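Local atomic coordinates of alpha-amylase G-6 (Bacillus halodurans, PDB entry 2C3G), a protein that probably binds starch, this chain being the family 26 carbohydrate-binding module cut from a longer amylase. Residues Y25-K30 with E58-L63; H21-D26 with P34-A39; T8-K13 with E43-D48. All blocks are in the same frame, centred on the assembly; numbering follows the deposited sequence.

Contact 1 (Y25-K30 with E58-L63)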
loop_
_atom_site.group_PDB
_atom_site.type_symbol
_atom_site.label_atom_id
_atom_site.label_comp_id
_atom_site.label_asym_id
_atom_site.label_seq_id
_atom_site.Cartn_x
_atom_site.Cartn_y
_atom_site.Cartn_z
ATOM N N TYR A 25 8.714 -1.429 -3.408
ATOM C CA TYR A 25 10.018 -1.451 -4.057
ATOM C C TYR A 25 9.832 -1.663 -5.570
ATOM O O TYR A 25 8.721 -1.519 -6.081
ATOM C CB TYR A 25 10.923 -2.526 -3.422
ATOM C CG TYR A 25 10.328 -3.918 -3.433
ATOM C CD1 TYR A 25 9.384 -4.293 -2.489
ATOM C CD2 TYR A 25 10.717 -4.863 -4.381
ATOM C CE1 TYR A 25 8.837 -5.547 -2.478
ATOM C CE2 TYR A 25 10.161 -6.144 -4.381
ATOM C CZ TYR A 25 9.223 -6.477 -3.423
ATOM O OH TYR A 25 8.636 -7.726 -3.382
ATOM N N ASP A 26 10.895 -2.063 -6.270
ATOM C CA ASP A 26 10.969 -1.928 -7.728
ATOM C C ASP A 26 9.794 -1.192 -8.381
ATOM O O ASP A 26 8.911 -1.775 -8.974
ATOM C CB ASP A 26 11.562 -3.156 -8.513
ATOM C CG ASP A 26 10.663 -4.400 -8.540
ATOM O OD1 ASP A 26 10.698 -5.183 -7.560
ATOM O OD2 ASP A 26 9.980 -4.739 -9.541
ATOM N N THR A 27 9.845 0.121 -8.185
ATOM C CA THR A 27 8.986 1.120 -8.788
ATOM C C THR A 27 9.364 1.317 -10.241
ATOM O O THR A 27 10.534 1.182 -10.609
ATOM C CB THR A 27 9.187 2.476 -8.047
ATOM O OG1 THR A 27 10.585 2.810 -8.013
ATOM C CG2 THR A 27 8.816 2.370 -6.551
ATOM N N ASN A 28 8.378 1.655 -11.062
ATOM C CA ASN A 28 8.623 2.000 -12.459
ATOM C C ASN A 28 7.584 3.060 -12.868
ATOM O O ASN A 28 6.379 2.811 -12.770
ATOM C CB ASN A 28 8.565 0.730 -13.349
ATOM C CG ASN A 28 8.796 1.024 -14.852
ATOM O OD1 ASN A 28 9.344 2.060 -15.225
ATOM N ND2 ASN A 28 8.377 0.085 -15.714
ATOM N N PRO A 29 8.021 4.258 -13.266
ATOM C CA PRO A 29 9.438 4.661 -13.317
ATOM C C PRO A 29 10.105 4.705 -11.969
ATOM O O PRO A 29 9.428 4.909 -10.956
ATOM C CB PRO A 29 9.389 6.070 -13.899
ATOM C CG PRO A 29 7.994 6.531 -13.704
ATOM C CD PRO A 29 7.123 5.330 -13.718
ATOM N N LYS A 30 11.418 4.525 -11.963
ATOM C CA LYS A 30 12.172 4.401 -10.723
ATOM C C LYS A 30 12.139 5.705 -9.947
ATOM O O LYS A 30 12.371 6.781 -10.490
ATOM C CB LYS A 30 13.616 3.937 -10.979
ATOM C CG LYS A 30 14.282 3.229 -9.788
ATOM C CD LYS A 30 13.749 1.802 -9.569
ATOM C CE LYS A 30 14.812 0.919 -8.915
ATOM N NZ LYS A 30 14.315 0.100 -7.754
ATOM N N GLU A 58 3.906 3.992 -12.167
ATOM C CA GLU A 58 2.886 3.229 -12.912
ATOM C C GLU A 58 2.766 1.788 -12.424
ATOM O O GLU A 58 1.704 1.174 -12.546
ATOM C CB GLU A 58 3.155 3.225 -14.416
ATOM C CG GLU A 58 3.672 4.544 -14.970
ATOM C CD GLU A 58 2.635 5.270 -15.784
ATOM O OE1 GLU A 58 1.485 5.374 -15.303
ATOM O OE2 GLU A 58 2.956 5.748 -16.898
ATOM N N SER A 59 3.863 1.239 -11.899
ATOM C CA SER A 59 3.831 -0.065 -11.245
ATOM C C SER A 59 4.780 -0.093 -10.063
ATOM O O SER A 59 5.683 0.723 -9.991
ATOM C CB SER A 59 4.071 -1.218 -12.237
ATOM O OG SER A 59 5.319 -1.123 -12.886
ATOM N N VAL A 60 4.564 -1.040 -9.157
ATOM C CA VAL A 60 5.195 -1.100 -7.840
ATOM C C VAL A 60 5.052 -2.537 -7.384
ATOM O O VAL A 60 4.263 -3.303 -7.958
ATOM C CB VAL A 60 4.484 -0.124 -6.846
ATOM C CG1 VAL A 60 3.835 -0.826 -5.635
ATOM C CG2 VAL A 60 5.378 0.998 -6.436
ATOM N N ARG A 61 5.844 -2.906 -6.377
ATOM C CA ARG A 61 5.694 -4.159 -5.658
ATOM C C ARG A 61 5.446 -3.749 -4.229
ATOM O O ARG A 61 6.196 -2.955 -3.699
ATOM C CB ARG A 61 6.981 -4.995 -5.745
ATOM C CG ARG A 61 6.845 -6.272 -6.534
ATOM C CD ARG A 61 7.864 -6.408 -7.628
ATOM N NE ARG A 61 7.820 -7.742 -8.244
ATOM C CZ ARG A 61 7.754 -7.979 -9.553
ATOM N NH1 ARG A 61 7.714 -9.219 -9.991
ATOM N NH2 ARG A 61 7.710 -6.988 -10.428
ATOM N N LEU A 62 4.395 -4.273 -3.599
ATOM C CA LEU A 62 4.039 -3.779 -2.261
ATOM C C LEU A 62 3.670 -4.796 -1.164
ATOM O O LEU A 62 3.164 -5.884 -1.416
ATOM C CB LEU A 62 2.977 -2.666 -2.363
ATOM C CG LEU A 62 1.543 -3.023 -2.797
ATOM C CD1 LEU A 62 0.734 -3.546 -1.617
ATOM C CD2 LEU A 62 0.877 -1.822 -3.444
ATOM N N LEU A 63 3.938 -4.406 0.072
ATOM C CA LEU A 63 3.436 -5.140 1.231
ATOM C C LEU A 63 2.844 -4.147 2.228
ATOM O O LEU A 63 3.307 -3.023 2.334
ATOM C CB LEU A 63 4.560 -5.937 1.914
ATOM C CG LEU A 63 5.310 -7.011 1.124
ATOM C CD1 LEU A 63 6.708 -6.517 0.745
ATOM C CD2 LEU A 63 5.408 -8.287 1.914
HETATM O O HOH W 1 7.234 -2.286 -11.432
#
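Tyr25 and Asn28 pair with Arg61 and Ser59 in an antiparallel beta ladder, which joins strand 20-28, at the margin of a three-stranded sheet, to its central strand 59-66. The two directions differ by 177°, and Tyr25 N donates to Arg61 O at 3.0 Å while Arg61 N returns a bond to Tyr25 O. All four of these side chains lie on one face of the sheet. CG of Tyr25 sits between its own backbone N and carbonyl carbon (chi1 56°), and Arg61 CB lies over the face of the ring, 3.6 Å from its centroid, a CH-pi contact. Leu63 CD1 meets the ring at its edge, and the phenol OH is held from strand 71-82 by Gly79 N.

The register slips by one residue where the chain turns a corner at Asp26. A classic beta bulge follows, since Glu58 and Ser59 both face Asn28: Asn28 O accepts from Glu58 N at 2.8 Å and from Ser59 N at 3.1 Å. Beside it the cis-proline Pro29 rests its CD against Glu58 CG. Asp26 OD2 forms only a weak salt bridge with Arg61 NH2, 3.3 Å apart and poorly aligned, and a water links Asp26 O to Ser59 OG. Thr27 turns its methyl CG2 onto Val60 CG2 at 3.7 Å, within the buried interior, where Val60 also touches Tyr24.

Contact 2 (H21-D26 with P34-A39)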
loop_
_atom_site.group_PDB
_atom_site.type_symbol
_atom_site.label_atom_id
_atom_site.label_comp_id
_atom_site.label_asym_id
_atom_site.label_seq_id
_atom_site.Cartn_x
_atom_site.Cartn_y
_atom_site.Cartn_z
ATOM N N HIS A 21 1.346 0.755 7.611
ATOM C CA HIS A 21 2.349 1.371 6.725
ATOM C C HIS A 21 2.447 0.678 5.348
ATOM O O HIS A 21 2.129 -0.502 5.206
ATOM C CB HIS A 21 3.727 1.343 7.385
ATOM C CG HIS A 21 3.828 2.189 8.604
ATOM N ND1 HIS A 21 3.306 1.805 9.821
ATOM C CD2 HIS A 21 4.391 3.398 8.800
ATOM C CE1 HIS A 21 3.552 2.742 10.717
ATOM N NE2 HIS A 21 4.210 3.718 10.123
ATOM N N LEU A 22 2.875 1.421 4.332
ATOM C CA LEU A 22 2.945 0.845 2.986
ATOM C C LEU A 22 4.394 0.706 2.510
ATOM O O LEU A 22 5.048 1.688 2.184
ATOM C CB LEU A 22 2.117 1.661 1.973
ATOM C CG LEU A 22 2.062 1.047 0.559
ATOM C CD1 LEU A 22 1.210 -0.224 0.533
ATOM C CD2 LEU A 22 1.625 2.038 -0.528
ATOM N N TYR A 23 4.879 -0.525 2.456
ATOM C CA TYR A 23 6.212 -0.786 1.940
ATOM C C TYR A 23 6.138 -1.178 0.460
ATOM O O TYR A 23 5.323 -2.014 0.077
ATOM C CB TYR A 23 6.922 -1.879 2.767
ATOM C CG TYR A 23 8.298 -2.197 2.229
ATOM C CD1 TYR A 23 9.314 -1.251 2.283
ATOM C CD2 TYR A 23 8.571 -3.432 1.627
ATOM C CE1 TYR A 23 10.559 -1.525 1.773
ATOM C CE2 TYR A 23 9.822 -3.715 1.126
ATOM C CZ TYR A 23 10.808 -2.753 1.196
ATOM O OH TYR A 23 12.061 -3.007 0.695
ATOM N N TYR A 24 6.996 -0.562 -0.349
ATOM C CA TYR A 24 7.026 -0.759 -1.811
ATOM C C TYR A 24 8.437 -0.616 -2.392
ATOM O O TYR A 24 9.239 0.206 -1.945
ATOM C CB TYR A 24 6.074 0.204 -2.537
ATOM C CG TYR A 24 6.404 1.659 -2.334
ATOM C CD1 TYR A 24 5.923 2.344 -1.223
ATOM C CD2 TYR A 24 7.195 2.355 -3.253
ATOM C CE1 TYR A 24 6.224 3.665 -1.015
ATOM C CE2 TYR A 24 7.503 3.699 -3.063
ATOM C CZ TYR A 24 7.013 4.347 -1.926
ATOM O OH TYR A 24 7.287 5.680 -1.702
ATOM N N TYR A 25 8.714 -1.429 -3.408
ATOM C CA TYR A 25 10.018 -1.451 -4.057
ATOM C C TYR A 25 9.832 -1.663 -5.570
ATOM O O TYR A 25 8.721 -1.519 -6.081
ATOM C CB TYR A 25 10.923 -2.526 -3.422
ATOM C CG TYR A 25 10.328 -3.918 -3.433
ATOM C CD1 TYR A 25 9.384 -4.293 -2.489
ATOM C CD2 TYR A 25 10.717 -4.863 -4.381
ATOM C CE1 TYR A 25 8.837 -5.547 -2.478
ATOM C CE2 TYR A 25 10.161 -6.144 -4.381
ATOM C CZ TYR A 25 9.223 -6.477 -3.423
ATOM O OH TYR A 25 8.636 -7.726 -3.382
ATOM N N ASP A 26 10.895 -2.063 -6.270
ATOM C CA ASP A 26 10.969 -1.928 -7.728
ATOM C C ASP A 26 9.794 -1.192 -8.381
ATOM O O ASP A 26 8.911 -1.775 -8.974
ATOM C CB ASP A 26 11.562 -3.156 -8.513
ATOM C CG ASP A 26 10.663 -4.400 -8.540
ATOM O OD1 ASP A 26 10.698 -5.183 -7.560
ATOM O OD2 ASP A 26 9.980 -4.739 -9.541
ATOM N N PRO A 34 11.212 3.545 -0.059
ATOM C CA PRO A 34 11.367 3.523 1.395
ATOM C C PRO A 34 12.078 2.281 1.950
ATOM O O PRO A 34 12.058 1.200 1.364
ATOM C CB PRO A 34 9.914 3.522 1.876
ATOM C CG PRO A 34 9.182 2.790 0.799
ATOM C CD PRO A 34 9.817 3.285 -0.454
ATOM N N THR A 35 12.718 2.489 3.095
ATOM C CA THR A 35 13.192 1.445 3.991
ATOM C C THR A 35 11.979 0.661 4.518
ATOM O O THR A 35 10.864 1.190 4.544
ATOM C CB THR A 35 13.937 2.154 5.161
ATOM O OG1 THR A 35 15.267 2.493 4.757
ATOM C CG2 THR A 35 14.145 1.248 6.333
ATOM N N TRP A 36 12.188 -0.583 4.942
ATOM C CA TRP A 36 11.144 -1.371 5.608
ATOM C C TRP A 36 10.617 -0.650 6.863
ATOM O O TRP A 36 9.431 -0.716 7.188
ATOM C CB TRP A 36 11.684 -2.764 5.940
ATOM C CG TRP A 36 10.737 -3.702 6.638
ATOM C CD1 TRP A 36 10.771 -4.057 7.952
ATOM C CD2 TRP A 36 9.650 -4.440 6.060
ATOM N NE1 TRP A 36 9.769 -4.955 8.239
ATOM C CE2 TRP A 36 9.062 -5.208 7.096
ATOM C CE3 TRP A 36 9.096 -4.521 4.771
ATOM C CZ2 TRP A 36 7.956 -6.051 6.883
ATOM C CZ3 TRP A 36 7.996 -5.358 4.564
ATOM C CH2 TRP A 36 7.440 -6.107 5.614
ATOM N N SER A 37 11.506 0.066 7.543
ATOM C CA SER A 37 11.173 0.756 8.782
ATOM C C SER A 37 10.824 2.228 8.551
ATOM O O SER A 37 10.286 2.875 9.452
ATOM C CB SER A 37 12.343 0.654 9.774
ATOM O OG SER A 37 13.282 1.711 9.559
ATOM N N GLU A 38 11.153 2.748 7.365
ATOM C CA GLU A 38 10.802 4.111 6.964
ATOM C C GLU A 38 9.608 4.170 5.978
ATOM O O GLU A 38 9.255 5.248 5.488
ATOM C CB GLU A 38 12.034 4.847 6.419
ATOM C CG GLU A 38 11.967 5.318 4.962
ATOM C CD GLU A 38 13.113 6.249 4.577
ATOM O OE1 GLU A 38 13.394 7.203 5.350
ATOM O OE2 GLU A 38 13.736 6.037 3.500
ATOM N N ALA A 39 9.000 3.010 5.700
ATOM C CA ALA A 39 7.747 2.933 4.939
ATOM C C ALA A 39 6.724 3.986 5.416
ATOM O O ALA A 39 6.545 4.186 6.632
ATOM C CB ALA A 39 7.148 1.519 5.009
#
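Pro34 O approaches the edge of the Tyr23 ring, near its plane, at 3.1 Å from CE1, and Ala39 O comes 3.2 Å from His21 CD2 at the edge of the imidazole. No hydrogen bond passes between 21-26 and 34-39; these are close approaches of a carbonyl oxygen to a ring carbon, in an interface made by packing. The apolar contacts are built on two neighbouring tyrosines. CG of Tyr23 is anti to the backbone N (chi1 178°), and Trp36 directs an edge at one ring face in an offset edge-to-face pair, with planes at 75° and CE3 3.4 Å from Tyr23 CD2. The Tyr24 ring instead receives Pro34 CD over its face, 3.5 Å from the centroid, a CH-pi contact. Ala39 CB sits at the edge of the Tyr23 ring, 4.1 Å from Tyr23 CB. An alanine in place of Tyr23 would probably open a gap beside Pro34 and deprive the edge of Trp36 of its aromatic partner, freeing the indole to shift.

Exposed aromatic rings commonly stack on sugars in starch-binding modules, although no sugar is bound here to test this for Trp36. Lys65 adds a cation-pi contact to the indole and a hydrogen bond to Trp36 O. The irregular segment 34-39 thus borders strand 20-28 on the side away from strand 59-66, whose Leu63 pairs with Tyr23, while Leu22 and Tyr24 pack on Ile54 of strand 49-55.

Contact 3 (T8-K13 with E43-D48). With CD (cadmium ion), chain E; CD (cadmium ion), chain B.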
loop_
_atom_site.group_PDB
_atom_site.type_symbol
_atom_site.label_atom_id
_atom_site.label_comp_id
_atom_site.label_asym_id
_atom_site.label_seq_id
_atom_site.Cartn_x
_atom_site.Cartn_y
_atom_site.Cartn_z
ATOM N N THR A 8 -2.655 4.896 -5.968
ATOM C CA THR A 8 -3.386 5.036 -4.708
ATOM C C THR A 8 -3.775 3.651 -4.229
ATOM O O THR A 8 -4.292 2.838 -4.987
ATOM C CB THR A 8 -4.661 5.908 -4.854
ATOM O OG1 THR A 8 -4.292 7.225 -5.248
ATOM C CG2 THR A 8 -5.337 6.114 -3.466
ATOM N N ILE A 9 -3.494 3.365 -2.972
ATOM C CA ILE A 9 -3.768 2.052 -2.436
ATOM C C ILE A 9 -4.564 2.235 -1.160
ATOM O O ILE A 9 -4.217 3.073 -0.339
ATOM C CB ILE A 9 -2.424 1.218 -2.280
ATOM C CG1 ILE A 9 -2.089 0.501 -3.597
ATOM C CG2 ILE A 9 -2.572 0.043 -1.329
ATOM C CD1 ILE A 9 -1.408 1.289 -4.595
ATOM N N TYR A 10 -5.665 1.496 -1.030
ATOM C CA TYR A 10 -6.465 1.501 0.194
ATOM C C TYR A 10 -6.355 0.148 0.832
ATOM O O TYR A 10 -6.421 -0.868 0.156
ATOM C CB TYR A 10 -7.943 1.787 -0.060
ATOM C CG TYR A 10 -8.230 3.127 -0.665
ATOM C CD1 TYR A 10 -8.684 4.185 0.120
ATOM C CD2 TYR A 10 -8.040 3.335 -2.026
ATOM C CE1 TYR A 10 -8.956 5.429 -0.450
ATOM C CE2 TYR A 10 -8.299 4.555 -2.610
ATOM C CZ TYR A 10 -8.753 5.593 -1.820
ATOM O OH TYR A 10 -9.002 6.787 -2.400
ATOM N N PHE A 11 -6.182 0.153 2.144
ATOM C CA PHE A 11 -5.980 -1.062 2.886
ATOM C C PHE A 11 -7.025 -1.218 3.986
ATOM O O PHE A 11 -7.196 -0.340 4.808
ATOM C CB PHE A 11 -4.574 -1.011 3.482
ATOM C CG PHE A 11 -4.213 -2.216 4.272
ATOM C CD1 PHE A 11 -4.473 -3.490 3.774
ATOM C CD2 PHE A 11 -3.616 -2.078 5.498
ATOM C CE1 PHE A 11 -4.146 -4.614 4.502
ATOM C CE2 PHE A 11 -3.297 -3.188 6.246
ATOM C CZ PHE A 11 -3.563 -4.468 5.738
ATOM N N LYS A 12 -7.712 -2.352 4.005
ATOM C CA LYS A 12 -8.602 -2.657 5.106
ATOM C C LYS A 12 -7.793 -3.360 6.176
ATOM O O LYS A 12 -7.462 -4.557 6.049
ATOM C CB LYS A 12 -9.793 -3.492 4.660
ATOM C CG LYS A 12 -10.780 -3.641 5.769
ATOM C CD LYS A 12 -12.170 -3.341 5.336
ATOM C CE LYS A 12 -13.018 -4.556 5.518
ATOM N NZ LYS A 12 -14.470 -4.198 5.575
ATOM N N LYS A 13 -7.433 -2.587 7.201
ATOM C CA LYS A 13 -6.503 -3.037 8.237
ATOM C C LYS A 13 -7.177 -4.043 9.162
ATOM O O LYS A 13 -8.299 -3.796 9.633
ATOM C CB LYS A 13 -5.971 -1.844 9.041
ATOM C CG LYS A 13 -4.945 -2.196 10.117
ATOM C CD LYS A 13 -4.661 -1.014 11.079
ATOM C CE LYS A 13 -5.692 -0.863 12.215
ATOM N NZ LYS A 13 -5.907 -2.097 13.050
ATOM N N GLU A 43 -2.462 6.915 5.832
ATOM C CA GLU A 43 -3.398 7.823 6.483
ATOM C C GLU A 43 -4.771 7.150 6.651
ATOM O O GLU A 43 -5.134 6.299 5.859
ATOM C CB GLU A 43 -3.452 9.146 5.723
ATOM C CG GLU A 43 -2.600 9.208 4.429
ATOM C CD GLU A 43 -3.480 9.536 3.241
ATOM O OE1 GLU A 43 -4.718 9.552 3.456
ATOM O OE2 GLU A 43 -2.996 9.799 2.113
ATOM N N HIS A 44 -5.489 7.460 7.727
ATOM C CA HIS A 44 -6.811 6.867 7.938
ATOM C C HIS A 44 -7.750 7.395 6.871
ATOM O O HIS A 44 -7.682 8.576 6.493
ATOM C CB HIS A 44 -7.339 7.134 9.366
ATOM C CG HIS A 44 -8.710 6.581 9.621
ATOM N ND1 HIS A 44 -9.822 7.384 9.773
ATOM C CD2 HIS A 44 -9.157 5.310 9.703
ATOM C CE1 HIS A 44 -10.891 6.633 9.959
ATOM N NE2 HIS A 44 -10.518 5.370 9.915
ATOM N N TYR A 45 -8.606 6.521 6.348
ATOM C CA TYR A 45 -9.582 6.966 5.373
ATOM C C TYR A 45 -10.991 6.957 6.006
ATOM O O TYR A 45 -11.642 8.007 6.127
ATOM C CB TYR A 45 -9.497 6.146 4.077
ATOM C CG TYR A 45 -10.569 6.496 3.074
ATOM C CD1 TYR A 45 -10.584 7.727 2.438
ATOM C CD2 TYR A 45 -11.592 5.599 2.784
ATOM C CE1 TYR A 45 -11.600 8.058 1.494
ATOM C CE2 TYR A 45 -12.621 5.922 1.868
ATOM C CZ TYR A 45 -12.615 7.142 1.221
ATOM O OH TYR A 45 -13.634 7.435 0.327
ATOM N N GLU A 46 -11.445 5.769 6.408
ATOM C CA GLU A 46 -12.802 5.582 6.921
ATOM C C GLU A 46 -13.020 4.121 7.341
ATOM O O GLU A 46 -12.674 3.193 6.619
ATOM C CB GLU A 46 -13.837 6.099 5.908
ATOM C CG GLU A 46 -14.992 5.166 5.645
ATOM C CD GLU A 46 -16.325 5.868 5.492
ATOM O OE1 GLU A 46 -16.547 6.903 6.145
ATOM O OE2 GLU A 46 -17.170 5.343 4.735
ATOM N N GLY A 47 -13.564 3.930 8.530
ATOM C CA GLY A 47 -13.737 2.610 9.118
ATOM C C GLY A 47 -12.375 1.995 9.344
ATOM O O GLY A 47 -11.485 2.640 9.905
ATOM N N ASP A 48 -12.188 0.763 8.889
ATOM C CA ASP A 48 -10.865 0.138 8.966
ATOM C C ASP A 48 -10.068 0.367 7.693
ATOM O O ASP A 48 -9.034 -0.240 7.522
ATOM C CB ASP A 48 -10.989 -1.362 9.218
ATOM C CG ASP A 48 -11.735 -1.686 10.493
ATOM O OD1 ASP A 48 -11.691 -0.891 11.437
ATOM O OD2 ASP A 48 -12.368 -2.727 10.656
HETATM CD CD CD E . -10.236 9.749 9.814
HETATM CD CD CD B . -12.338 -2.328 13.152
HETATM O O HOH W 2 -10.853 -4.895 9.655
HETATM O O HOH W 3 -13.304 -3.695 14.195
#
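Lys12 and Asp48 bring the two backbones together, with CA atoms 5.3 Å apart, whereas those of Tyr10 and Tyr45 are 8.1 Å apart. The touching parts run 34° apart, and the strands are not direct neighbours: strand 49-55 lies between 6-12 and 43-46 in the mixed sheet. The contact is made past that strand in two ways: by the backbone of the turn at Asp48 and by the ring of Tyr45 on strand 43-46. Just before the turn, Tyr45 and Glu46 both face Trp49, a classic beta bulge. A single hydrogen bond between the segments, Lys13 N to Asp48 O at 2.9 Å, ties the turn to the end of strand 6-12, and Lys12 CA adds a CA-H...O contact to the same oxygen.

Between the side chains, Tyr10 directs an edge at Tyr45 in a T-shaped pair, planes at 74°, with CE1 standing 3.9 Å above the centre of the Tyr45 face. Trp87 stacks on Tyr10 in turn. His44 NE2 donates in the plane of its ring to Gly47 O at 2.9 Å, closing the turn, while ND1 binds a cadmium ion.

Asp48 holds a second cadmium ion with both carboxylate oxygens, OD1 at 2.3 Å and OD2 at 2.5 Å; Asp15 is the other protein ligand, and a water joins them. Another water bridges Asp48 OD2 to Lys13 O. Two ligating oxygens should fix the carboxylate's rotation; the ammonium groups of Lys12 and Lys13, the latter hydrogen-bonded to Trp17 O, lie nearby without contact and would probably stabilise its negative charge.

How the contacts relate
Contacts 1 and 2 share Tyr25 and Asp26 and lie on strand 20-28, their centres about 11 Å apart; a probable hydrogen bond, Leu63 N to Tyr23 O at 2.8 Å, continues the ladder between them. Contact 3 belongs to the five-stranded sheet, its centre about 20 Å from that of contact 1 and 17 Å from that of contact 2, across the middle of the chain. The two sheets meet face to face as a beta-sandwich, with Ile9 packing on both Leu62 and Leu22. Along the chain, contact 2 is nested inside the loop closed by contact 3, while the segments of contacts 1 and 3 alternate, so this part of the chain passes back and forth between the two sheets.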